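Long-range contacts in catechol 1,2 dioxygenase (Acinetobacter radioresistens, PDB 2XSU), which probably catalyses the intradiol ring cleavage of catechol by dioxygen to cis,cis-muconate, using a ferric iron cofactor: residues V113-S119 with F177-I183; Y167-D171 with R308-A312. The protein carries 1 engineered substitution. One frame throughout, in Å; residues are numbered along the deposited sequence.

Interaction 1 of 2, residues V113-S119 with F177-I183; sequences VAGAPES and FNLRRTI
Phe177 lays its side chain against the bend Gly115-Pro117. Its CB meets Pro117 CD at 3.8 Å, and Phe177 CG lies 4.0 Å from both Pro117 CD and Ala116 CA. Further along, CD1 touches Ala116 CA and CB, CE1 approaches Ala116 N, and CE2 passes beneath Gly115 O. Phe177 CZ ends 3.3 Å from Gly115 C. One ring face thus receives a CH-pi contact, with Ala116 CA 3.8 Å from the centroid of the Phe177 ring and 24° off its normal. Ala114 O lies at the edge. Val113, with CG1 anti to its nitrogen (chi1 -178°), divides its branches: CG1 packs on Phe177 CE1, and CG2 sits over the centre of the Arg180 guanidinium, 3.6 Å from CZ of Arg180. Water 1 links Arg180 NH1 to Val113 O; Arg180 also bonds Leu111 O and Ser168 O, and its side chain touches the iron ligand Tyr167. Pro117 CG rests over the Arg181 guanidinium, whose NH1 folds back to Arg180 O. Beyond the bend the chains pair: Thr182 N donates almost straight to Pro117 O (3.0 Å, 174° at hydrogen), and Ser119 N donates to Thr182 O. Water 2 joins Ala116 O, 2.7 Å away, to Thr182 OG1. Glu118-Thr182 and Ser119-Ile183 are parallel bridges, so strands 118-120 and 180-184 run side by side in the mixed beta-sheet of an intradiol dioxygenase, with Arg180 in the second shell of its ferric site.

Interaction 2 of 2, residues Y167-D171 with R308-A312; sequences YSFFD and RRASA. With FE (Fe (III) ion), chain B.
Phe169 reaches across to the C-terminal tail and touches two methyl groups with different parts of its ring. CE2 meets Ala310 CB at 3.6 Å, whereas CE1 lies 3.9 Å from Ala312 CB. Both methyls approach obliquely, and Ser311 O comes near CE1 between them. The ring gets there because CG is anti to the backbone nitrogen (chi1 -177°), carrying it straight out from the loop. The backbone helps: Phe169 has a positive phi of 83°, and the weak bond from Phe170 N to Ser168 O around it closes a classic gamma turn. A bond from Asp171 N to Tyr167 O, 2.9 Å long, ties the loop together further. Phe170 takes a different rotamer (chi1 -58°), which brings its ring beside that of Phe169: Phe169 CD2 lies over the centre of one Phe170 face, and Phe170 CZ reaches Ala310 CB only loosely, at 4.5 Å. Val113 touches both phenylalanines and Ala310. At the start of the loop, Tyr167 turns elsewhere and binds the ferric ion through OH at 1.9 Å, together with Tyr201, His225, His227 and a water. The tail has its own polar ties: Ala310 and Ala312 bond through their backbones to Ala114, and Arg308 forms a salt bridge with Asp66 of the second subunit. Between loop and tail the contact is mainly ring against methyl, without a hydrogen bond, so it is a small, non-directional surface contact.

Overall arrangement
The two contacts share neighbouring elements, with centres 11 Å apart, and their segments alternate along the chain. Interaction 1 is partly buried and mixed in chemistry, combining parallel strand pairing, water bridges and a packed aromatic ring; interaction 2 is a small surface contact of phenylalanines on alanine methyls. They join at several places. Strands 113-114 and 310-311 are parallel partners, which places the C-terminal tail beside the first segment of interaction 1, where Phe177 CZ packs on Ala312 O. Ser168 connects the other halves, its hydroxyl probably bonding Asn178 O beside the Arg180 tie already made, so the iron-ligand loop 167-171 is held to the turn 177-180 and to the start of strand 180-184.

Interaction 1 of 2, residues V113-S119 with F177-I183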
loop_
_atom_site.group_PDB
_atom_site.type_symbol
_atom_site.label_atom_id
_atom_site.label_comp_id
_atom_site.label_asym_id
_atom_site.label_seq_id
_atom_site.Cartn_x
_atom_site.Cartn_y
_atom_site.Cartn_z
ATOM N N VAL A 113 16.721 14.200 -3.389
ATOM C CA VAL A 113 15.970 15.483 -3.354
ATOM C C VAL A 113 16.453 16.395 -4.509
ATOM O O VAL A 113 17.631 16.703 -4.598
ATOM C CB VAL A 113 16.081 16.194 -1.978
ATOM C CG1 VAL A 113 15.236 17.514 -2.005
ATOM C CG2 VAL A 113 15.650 15.265 -0.837
ATOM N N ALA A 114 15.542 16.859 -5.382
ATOM C CA ALA A 114 15.903 17.742 -6.485
ATOM C C ALA A 114 16.051 19.179 -5.973
ATOM O O ALA A 114 15.400 19.539 -5.002
ATOM C CB ALA A 114 14.832 17.679 -7.584
ATOM N N GLY A 115 16.929 19.938 -6.619
ATOM C CA GLY A 115 17.163 21.371 -6.319
ATOM C C GLY A 115 18.474 21.715 -5.624
ATOM O O GLY A 115 18.643 22.848 -5.145
ATOM N N ALA A 116 19.414 20.764 -5.576
ATOM C CA ALA A 116 20.655 20.985 -4.820
ATOM C C ALA A 116 21.533 22.062 -5.455
ATOM O O ALA A 116 21.473 22.295 -6.678
ATOM C CB ALA A 116 21.441 19.655 -4.682
ATOM N N PRO A 117 22.367 22.722 -4.631
ATOM C CA PRO A 117 23.273 23.737 -5.173
ATOM C C PRO A 117 24.149 23.183 -6.303
ATOM O O PRO A 117 24.670 22.053 -6.181
ATOM C CB PRO A 117 24.139 24.118 -3.963
ATOM C CG PRO A 117 23.325 23.815 -2.789
ATOM C CD PRO A 117 22.504 22.578 -3.174
ATOM N N GLU A 118 24.310 23.952 -7.380
ATOM C CA GLU A 118 25.125 23.570 -8.525
ATOM C C GLU A 118 26.404 24.410 -8.605
ATOM O O GLU A 118 26.359 25.632 -8.406
ATOM C CB GLU A 118 24.323 23.749 -9.822
ATOM C CG GLU A 118 25.038 23.263 -11.083
ATOM C CD GLU A 118 24.241 23.540 -12.360
ATOM O OE1 GLU A 118 23.356 22.722 -12.697
ATOM O OE2 GLU A 118 24.496 24.586 -13.017
ATOM N N SER A 119 27.521 23.763 -8.950
ATOM C CA SER A 119 28.785 24.452 -9.195
ATOM C C SER A 119 29.633 23.723 -10.242
ATOM O O SER A 119 29.365 22.557 -10.610
ATOM C CB SER A 119 29.538 24.608 -7.867
ATOM O OG SER A 119 29.773 23.325 -7.312
ATOM N N PHE A 177 19.648 20.862 2.086
ATOM C CA PHE A 177 20.612 20.327 1.105
ATOM C C PHE A 177 21.997 19.959 1.646
ATOM O O PHE A 177 22.927 19.781 0.867
ATOM C CB PHE A 177 20.724 21.229 -0.129
ATOM C CG PHE A 177 19.496 21.207 -0.981
ATOM C CD1 PHE A 177 19.184 20.076 -1.731
ATOM C CD2 PHE A 177 18.656 22.314 -1.037
ATOM C CE1 PHE A 177 18.037 20.037 -2.544
ATOM C CE2 PHE A 177 17.515 22.302 -1.839
ATOM C CZ PHE A 177 17.199 21.147 -2.594
ATOM N N ASN A 178 22.117 19.835 2.962
ATOM C CA ASN A 178 23.399 19.371 3.511
ATOM C C ASN A 178 23.743 18.009 2.864
ATOM O O ASN A 178 22.875 17.130 2.739
ATOM C CB ASN A 178 23.350 19.255 5.022
ATOM C CG ASN A 178 24.742 19.144 5.646
ATOM O OD1 ASN A 178 25.661 19.876 5.261
ATOM N ND2 ASN A 178 24.895 18.238 6.609
ATOM N N LEU A 179 24.996 17.862 2.438
ATOM C CA LEU A 179 25.502 16.628 1.793
ATOM C C LEU A 179 24.751 16.245 0.509
ATOM O O LEU A 179 24.645 15.059 0.180
ATOM C CB LEU A 179 25.537 15.462 2.818
ATOM C CG LEU A 179 26.203 15.834 4.158
ATOM C CD1 LEU A 179 26.074 14.692 5.172
ATOM C CD2 LEU A 179 27.698 16.185 3.956
ATOM N N ARG A 180 24.267 17.257 -0.214
ATOM C CA ARG A 180 23.659 17.067 -1.537
ATOM C C ARG A 180 24.171 18.163 -2.458
ATOM O O ARG A 180 23.984 19.350 -2.180
ATOM C CB ARG A 180 22.122 17.170 -1.426
ATOM C CG ARG A 180 21.476 16.178 -0.456
ATOM C CD ARG A 180 19.975 16.475 -0.309
ATOM N NE ARG A 180 19.331 15.546 0.602
ATOM C CZ ARG A 180 18.929 14.319 0.268
ATOM N NH1 ARG A 180 19.112 13.881 -0.981
ATOM N NH2 ARG A 180 18.368 13.549 1.188
ATOM N N ARG A 181 24.793 17.786 -3.567
ATOM C CA ARG A 181 25.360 18.752 -4.520
ATOM C C ARG A 181 25.256 18.265 -5.959
ATOM O O ARG A 181 25.271 17.045 -6.229
ATOM C CB ARG A 181 26.822 19.058 -4.213
ATOM C CG ARG A 181 27.103 19.741 -2.875
ATOM C CD ARG A 181 26.531 21.172 -2.802
ATOM N NE ARG A 181 26.972 21.790 -1.544
ATOM C CZ ARG A 181 26.314 21.742 -0.398
ATOM N NH1 ARG A 181 25.137 21.131 -0.319
ATOM N NH2 ARG A 181 26.822 22.327 0.703
ATOM N N THR A 182 25.223 19.223 -6.886
ATOM C CA THR A 182 25.395 18.942 -8.295
ATOM C C THR A 182 26.692 19.610 -8.713
ATOM O O THR A 182 26.855 20.829 -8.503
ATOM C CB THR A 182 24.234 19.529 -9.128
ATOM O OG1 THR A 182 23.021 18.882 -8.736
ATOM C CG2 THR A 182 24.475 19.339 -10.637
ATOM N N ILE A 183 27.572 18.823 -9.314
ATOM C CA ILE A 183 28.890 19.304 -9.785
ATOM C C ILE A 183 28.974 19.087 -11.301
ATOM O O ILE A 183 28.820 17.971 -11.788
ATOM C CB ILE A 183 30.086 18.573 -9.114
ATOM C CG1 ILE A 183 29.982 18.589 -7.597
ATOM C CG2 ILE A 183 31.419 19.234 -9.540
ATOM C CD1 ILE A 183 30.980 17.634 -6.896
HETATM O O HOH W 1 19.783 15.238 -3.476
HETATM O O HOH W 2 20.929 20.631 -8.794
#

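Interaction 2 of 2, residues Y167-D171 with R308-A312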
loop_
_atom_site.group_PDB
_atom_site.type_symbol
_atom_site.label_atom_id
_atom_site.label_comp_id
_atom_site.label_asym_id
_atom_site.label_seq_id
_atom_site.Cartn_x
_atom_site.Cartn_y
_atom_site.Cartn_z
ATOM N N TYR A 167 20.088 11.639 6.480
ATOM C CA TYR A 167 20.092 12.437 5.255
ATOM C C TYR A 167 19.324 13.739 5.454
ATOM O O TYR A 167 18.284 13.753 6.126
ATOM C CB TYR A 167 19.401 11.666 4.138
ATOM C CG TYR A 167 20.200 10.540 3.511
ATOM C CD1 TYR A 167 20.771 10.705 2.249
ATOM C CD2 TYR A 167 20.309 9.301 4.135
ATOM C CE1 TYR A 167 21.463 9.683 1.656
ATOM C CE2 TYR A 167 21.017 8.253 3.540
ATOM C CZ TYR A 167 21.573 8.451 2.310
ATOM O OH TYR A 167 22.252 7.425 1.686
ATOM N N SER A 168 19.820 14.814 4.857
ATOM C CA SER A 168 19.120 16.101 4.933
ATOM C C SER A 168 17.762 16.017 4.225
ATOM O O SER A 168 17.518 15.127 3.384
ATOM C CB SER A 168 19.977 17.234 4.358
ATOM O OG SER A 168 20.166 17.047 2.946
ATOM N N PHE A 169 16.898 16.961 4.615
ATOM C CA PHE A 169 15.526 17.113 4.145
ATOM C C PHE A 169 14.645 16.171 4.930
ATOM O O PHE A 169 13.657 16.600 5.523
ATOM C CB PHE A 169 15.389 16.971 2.612
ATOM C CG PHE A 169 13.986 17.195 2.109
ATOM C CD1 PHE A 169 13.536 18.493 1.841
ATOM C CD2 PHE A 169 13.118 16.117 1.915
ATOM C CE1 PHE A 169 12.223 18.713 1.371
ATOM C CE2 PHE A 169 11.816 16.318 1.457
ATOM C CZ PHE A 169 11.375 17.629 1.183
ATOM N N PHE A 170 15.016 14.896 4.971
ATOM C CA PHE A 170 14.335 13.915 5.796
ATOM C C PHE A 170 14.621 14.097 7.279
ATOM O O PHE A 170 13.697 14.024 8.098
ATOM C CB PHE A 170 14.631 12.496 5.280
ATOM C CG PHE A 170 14.223 12.325 3.856
ATOM C CD1 PHE A 170 12.900 12.036 3.533
ATOM C CD2 PHE A 170 15.129 12.547 2.827
ATOM C CE1 PHE A 170 12.497 11.942 2.223
ATOM C CE2 PHE A 170 14.737 12.453 1.512
ATOM C CZ PHE A 170 13.404 12.144 1.203
ATOM N N ASP A 171 15.886 14.355 7.615
ATOM C CA ASP A 171 16.323 14.776 8.942
ATOM C C ASP A 171 16.232 16.315 9.000
ATOM O O ASP A 171 17.120 17.016 8.536
ATOM C CB ASP A 171 17.771 14.282 9.131
ATOM C CG ASP A 171 18.446 14.789 10.400
ATOM O OD1 ASP A 171 19.676 14.585 10.496
ATOM O OD2 ASP A 171 17.779 15.368 11.304
ATOM N N ARG A 308 8.415 9.687 -8.603
ATOM C CA ARG A 308 8.115 10.839 -7.749
ATOM C C ARG A 308 9.272 11.073 -6.782
ATOM O O ARG A 308 9.720 10.148 -6.082
ATOM C CB ARG A 308 6.797 10.657 -6.984
ATOM C CG ARG A 308 6.353 11.943 -6.247
ATOM C CD ARG A 308 4.895 11.863 -5.844
ATOM N NE ARG A 308 4.667 10.829 -4.854
ATOM C CZ ARG A 308 3.454 10.376 -4.524
ATOM N NH1 ARG A 308 2.372 10.850 -5.134
ATOM N NH2 ARG A 308 3.343 9.422 -3.618
ATOM N N ARG A 309 9.816 12.281 -6.827
ATOM C CA ARG A 309 10.988 12.595 -6.016
ATOM C C ARG A 309 10.749 13.895 -5.292
ATOM O O ARG A 309 10.090 14.800 -5.832
ATOM C CB ARG A 309 12.233 12.701 -6.898
ATOM C CG ARG A 309 12.654 11.342 -7.451
ATOM C CD ARG A 309 13.582 11.493 -8.603
ATOM N NE ARG A 309 14.041 10.218 -9.168
ATOM C CZ ARG A 309 13.908 9.856 -10.439
ATOM N NH1 ARG A 309 13.247 10.621 -11.315
ATOM N NH2 ARG A 309 14.408 8.677 -10.835
ATOM N N ALA A 310 11.244 13.963 -4.061
ATOM C CA ALA A 310 11.199 15.198 -3.284
ATOM C C ALA A 310 11.931 16.335 -4.027
ATOM O O ALA A 310 12.806 16.099 -4.854
ATOM C CB ALA A 310 11.811 14.953 -1.923
ATOM N N SER A 311 11.524 17.574 -3.758
ATOM C CA SER A 311 12.230 18.745 -4.275
ATOM C C SER A 311 12.166 19.860 -3.231
ATOM O O SER A 311 11.259 19.887 -2.394
ATOM C CB SER A 311 11.656 19.203 -5.624
ATOM O OG SER A 311 10.327 19.677 -5.461
ATOM N N ALA A 312 13.151 20.748 -3.255
ATOM C CA ALA A 312 13.200 21.848 -2.284
ATOM C C ALA A 312 13.998 23.002 -2.857
ATOM O O ALA A 312 14.486 22.920 -3.981
ATOM C CB ALA A 312 13.790 21.375 -0.963
ATOM O OXT ALA A 312 14.131 24.063 -2.215
HETATM FE FE FE B . 21.490 5.922 0.722
HETATM O O HOH W 3 19.380 5.641 0.461
#